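Cellulase (Uncultured bacterium, PDB 6XSO) probably hydrolyses internal beta-1,4 bonds of cellulose and related plant polysaccharides such as xylan, as a broad-specificity endoglucanase of glycoside hydrolase family 5, subfamily 4. Local coordinates at residues H123-D128 with N174-K179. Sequence-based numbering, arbitrary orientation.
Sequences HDTGAD and NEMLDK
Thr125 OG1 takes part in two hydrogen bonds: it accepts from Glu175 N at 3.0 Å, moderately bent at 156°, and donates to His122 O. With chi1 at 68°, OG1 faces the Glu175 amide, and the methyl CG2 meets Met176 CB at 4.1 Å, where the two side chains cross at about a right angle. One water ties this end together further, accepting from Asn174 ND2 at 2.9 Å, donating to Thr125 O and bonding His123 ND1 at 2.8 Å. With OD1 bonded to Arg80, the Asn174 amide is held at both of its polar atoms. Next along, Gly126 CA approaches Glu175 O in a CA-H...O contact of 3.4 Å, and a second water accepts from both Gly126 N and Leu177 N. Leu177 CD1 lies 3.6 Å from Ala127 N and also packs against Ala127 CB. A third water bridges Asp128 OD2 and Lys179 O. One direct hydrogen bond, apolar packing and three bridging waters thus join the loops that follow strands 116-119 and 168-171 of the (beta/alpha)8 barrel. The Asn174-Glu175 pair, with Glu308 on strand 304-309 beside it, matches the Asn-Glu motif and paired glutamates of family 5 active sites, where Glu175, its OE2 hydrogen-bonded to His269 ND1, would probably be the acid/base.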
ATOM      1  N   HIS A 123       5.288   3.706   7.796  1.00 21.25           N
ATOM      2  CA  HIS A 123       5.348   3.566   9.252  1.00 21.28           C
ATOM      3  C   HIS A 123       5.313   4.889   9.987  1.00 21.07           C
ATOM      4  O   HIS A 123       5.599   4.946  11.186  1.00 23.70           O
ATOM      5  CB  HIS A 123       6.532   2.713   9.691  1.00 22.62           C
ATOM      6  CG  HIS A 123       6.387   1.278   9.318  1.00 19.49           C
ATOM      7  ND1 HIS A 123       5.230   0.561   9.549  1.00 22.40           N
ATOM      8  CD2 HIS A 123       7.252   0.422   8.728  1.00 21.88           C
ATOM      9  CE1 HIS A 123       5.392  -0.678   9.118  1.00 22.43           C
ATOM     10  NE2 HIS A 123       6.616  -0.793   8.627  1.00 22.52           N
ATOM     11  N   ASP A 124       4.935   5.943   9.271  1.00 20.21           N
ATOM     12  CA  ASP A 124       4.350   7.114   9.921  1.00 21.85           C
ATOM     13  C   ASP A 124       3.013   6.798  10.561  1.00 20.73           C
ATOM     14  O   ASP A 124       2.578   7.553  11.447  1.00 21.77           O
ATOM     15  CB  ASP A 124       4.240   8.180   8.840  1.00 21.69           C
ATOM     16  CG  ASP A 124       5.594   8.467   8.183  1.00 21.21           C
ATOM     17  OD1 ASP A 124       6.397   9.198   8.810  1.00 23.31           O
ATOM     18  OD2 ASP A 124       5.850   7.919   7.076  1.00 22.13           O
ATOM     19  N   THR A 125       2.372   5.707  10.137  1.00 20.41           N
ATOM     20  CA  THR A 125       1.214   5.102  10.775  1.00 19.35           C
ATOM     21  C   THR A 125       1.633   3.807  11.463  1.00 22.78           C
ATOM     22  O   THR A 125       2.715   3.257  11.216  1.00 22.63           O
ATOM     23  CB  THR A 125       0.123   4.735   9.760  1.00 19.51           C
ATOM     24  OG1 THR A 125       0.582   3.657   8.924  1.00 19.75           O
ATOM     25  CG2 THR A 125      -0.297   5.907   8.902  1.00 22.42           C
ATOM     26  N   GLY A 126       0.737   3.298  12.309  1.00 21.21           N
ATOM     27  CA  GLY A 126       0.812   1.935  12.787  1.00 21.55           C
ATOM     28  C   GLY A 126       0.786   1.811  14.294  1.00 21.89           C
ATOM     29  O   GLY A 126       0.551   2.772  15.036  1.00 23.79           O
ATOM     30  N   ALA A 127       0.999   0.584  14.756  1.00 23.01           N
ATOM     31  CA  ALA A 127       0.893   0.274  16.172  1.00 23.86           C
ATOM     32  C   ALA A 127       2.125   0.736  16.944  1.00 25.71           C
ATOM     33  O   ALA A 127       3.265   0.402  16.590  1.00 27.93           O
ATOM     34  CB  ALA A 127       0.713  -1.236  16.342  1.00 26.88           C
ATOM     35  N   ASP A 128       1.889   1.495  18.006  1.00 25.74           N
ATOM     36  CA  ASP A 128       2.967   1.876  18.904  1.00 27.53           C
ATOM     37  C   ASP A 128       3.630   0.642  19.492  1.00 32.19           C
ATOM     38  O   ASP A 128       2.959  -0.338  19.831  1.00 35.55           O
ATOM     39  CB  ASP A 128       2.424   2.680  20.079  1.00 27.41           C
ATOM     40  CG  ASP A 128       1.674   3.916  19.661  1.00 29.37           C
ATOM     41  OD1 ASP A 128       2.006   4.490  18.598  1.00 31.08           O
ATOM     42  OD2 ASP A 128       0.765   4.309  20.434  1.00 32.83           O
ATOM     43  N   ASN A 174      -0.668   4.184   5.288  1.00 18.99           N
ATOM     44  CA  ASN A 174      -0.630   2.721   5.252  1.00 19.00           C
ATOM     45  C   ASN A 174      -1.678   2.042   6.133  1.00 18.30           C
ATOM     46  O   ASN A 174      -2.728   1.627   5.631  1.00 18.65           O
ATOM     47  CB  ASN A 174       0.797   2.252   5.601  1.00 17.39           C
ATOM     48  CG  ASN A 174       0.911   0.767   5.645  1.00 18.64           C
ATOM     49  OD1 ASN A 174       0.413   0.080   4.735  1.00 19.21           O
ATOM     50  ND2 ASN A 174       1.573   0.231   6.684  1.00 19.10           N
ATOM     51  N   GLU A 175      -1.401   1.891   7.432  1.00 18.54           N
ATOM     52  CA  GLU A 175      -2.256   1.154   8.367  1.00 19.35           C
ATOM     53  C   GLU A 175      -2.484   2.063   9.571  1.00 20.62           C
ATOM     54  O   GLU A 175      -1.822   1.941  10.605  1.00 19.62           O
ATOM     55  CB  GLU A 175      -1.635  -0.212   8.755  1.00 19.12           C
ATOM     56  CG  GLU A 175      -1.706  -1.225   7.615  1.00 18.44           C
ATOM     57  CD  GLU A 175      -1.101  -2.561   7.932  1.00 20.89           C
ATOM     58  OE1 GLU A 175      -0.421  -2.723   8.957  1.00 20.24           O
ATOM     59  OE2 GLU A 175      -1.317  -3.500   7.132  1.00 20.08           O
ATOM     60  N   MET A 176      -3.404   3.007   9.417  1.00 18.84           N
ATOM     61  CA  MET A 176      -3.649   3.999  10.454  1.00 19.79           C
ATOM     62  C   MET A 176      -4.594   3.411  11.497  1.00 19.62           C
ATOM     63  O   MET A 176      -5.681   2.922  11.163  1.00 19.41           O
ATOM     64  CB  MET A 176      -4.277   5.258   9.844  1.00 18.14           C
ATOM     65  CG  MET A 176      -4.136   6.453  10.751  1.00 20.56           C
ATOM     66  SD  MET A 176      -5.114   7.890  10.310  1.00 21.04           S
ATOM     67  CE  MET A 176      -4.742   8.124   8.579  1.00 20.84           C
ATOM     68  N   LEU A 177      -4.192   3.490  12.762  1.00 20.43           N
ATOM     69  CA  LEU A 177      -4.927   2.918  13.884  1.00 18.78           C
ATOM     70  C   LEU A 177      -5.339   4.018  14.852  1.00 20.91           C
ATOM     71  O   LEU A 177      -4.788   5.123  14.841  1.00 21.41           O
ATOM     72  CB  LEU A 177      -4.060   1.901  14.640  1.00 20.15           C
ATOM     73  CG  LEU A 177      -3.309   0.864  13.807  1.00 19.16           C
ATOM     74  CD1 LEU A 177      -2.520  -0.091  14.692  1.00 23.12           C
ATOM     75  CD2 LEU A 177      -4.258   0.092  12.900  1.00 20.43           C
ATOM     76  N   ASP A 178      -6.318   3.697  15.701  1.00 19.07           N
ATOM     77  CA  ASP A 178      -6.744   4.594  16.766  1.00 19.36           C
ATOM     78  C   ASP A 178      -5.662   4.652  17.840  1.00 20.64           C
ATOM     79  O   ASP A 178      -4.608   4.020  17.743  1.00 21.29           O
ATOM     80  CB  ASP A 178      -8.123   4.178  17.288  1.00 20.83           C
ATOM     81  CG  ASP A 178      -8.121   2.822  17.967  1.00 20.51           C
ATOM     82  OD1 ASP A 178      -7.047   2.352  18.395  1.00 21.65           O
ATOM     83  OD2 ASP A 178      -9.211   2.220  18.083  1.00 21.24           O
ATOM     84  N   LYS A 179      -5.913   5.453  18.878  1.00 21.35           N
ATOM     85  CA  LYS A 179      -4.901   5.621  19.906  1.00 21.14           C
ATOM     86  C   LYS A 179      -4.729   4.390  20.770  1.00 24.71           C
ATOM     87  O   LYS A 179      -3.787   4.354  21.571  1.00 25.31           O
ATOM     88  CB  LYS A 179      -5.216   6.839  20.788  1.00 22.74           C
ATOM     89  CG  LYS A 179      -6.344   6.681  21.770  1.00 21.99           C
ATOM     90  CD  LYS A 179      -6.586   7.966  22.536  1.00 23.27           C
ATOM     91  CE  LYS A 179      -7.819   7.859  23.388  1.00 24.16           C
ATOM     92  NZ  LYS A 179      -8.061   9.136  24.142  1.00 25.30           N
TER
HETATM   93  O   HOH W   1       2.487   1.056   9.300  1.00 19.98           O
HETATM   94  O   HOH W   2      -1.592   4.795  13.426  1.00 20.72           O
HETATM   95  O   HOH W   3      -1.565   5.892  21.123  1.00 27.76           O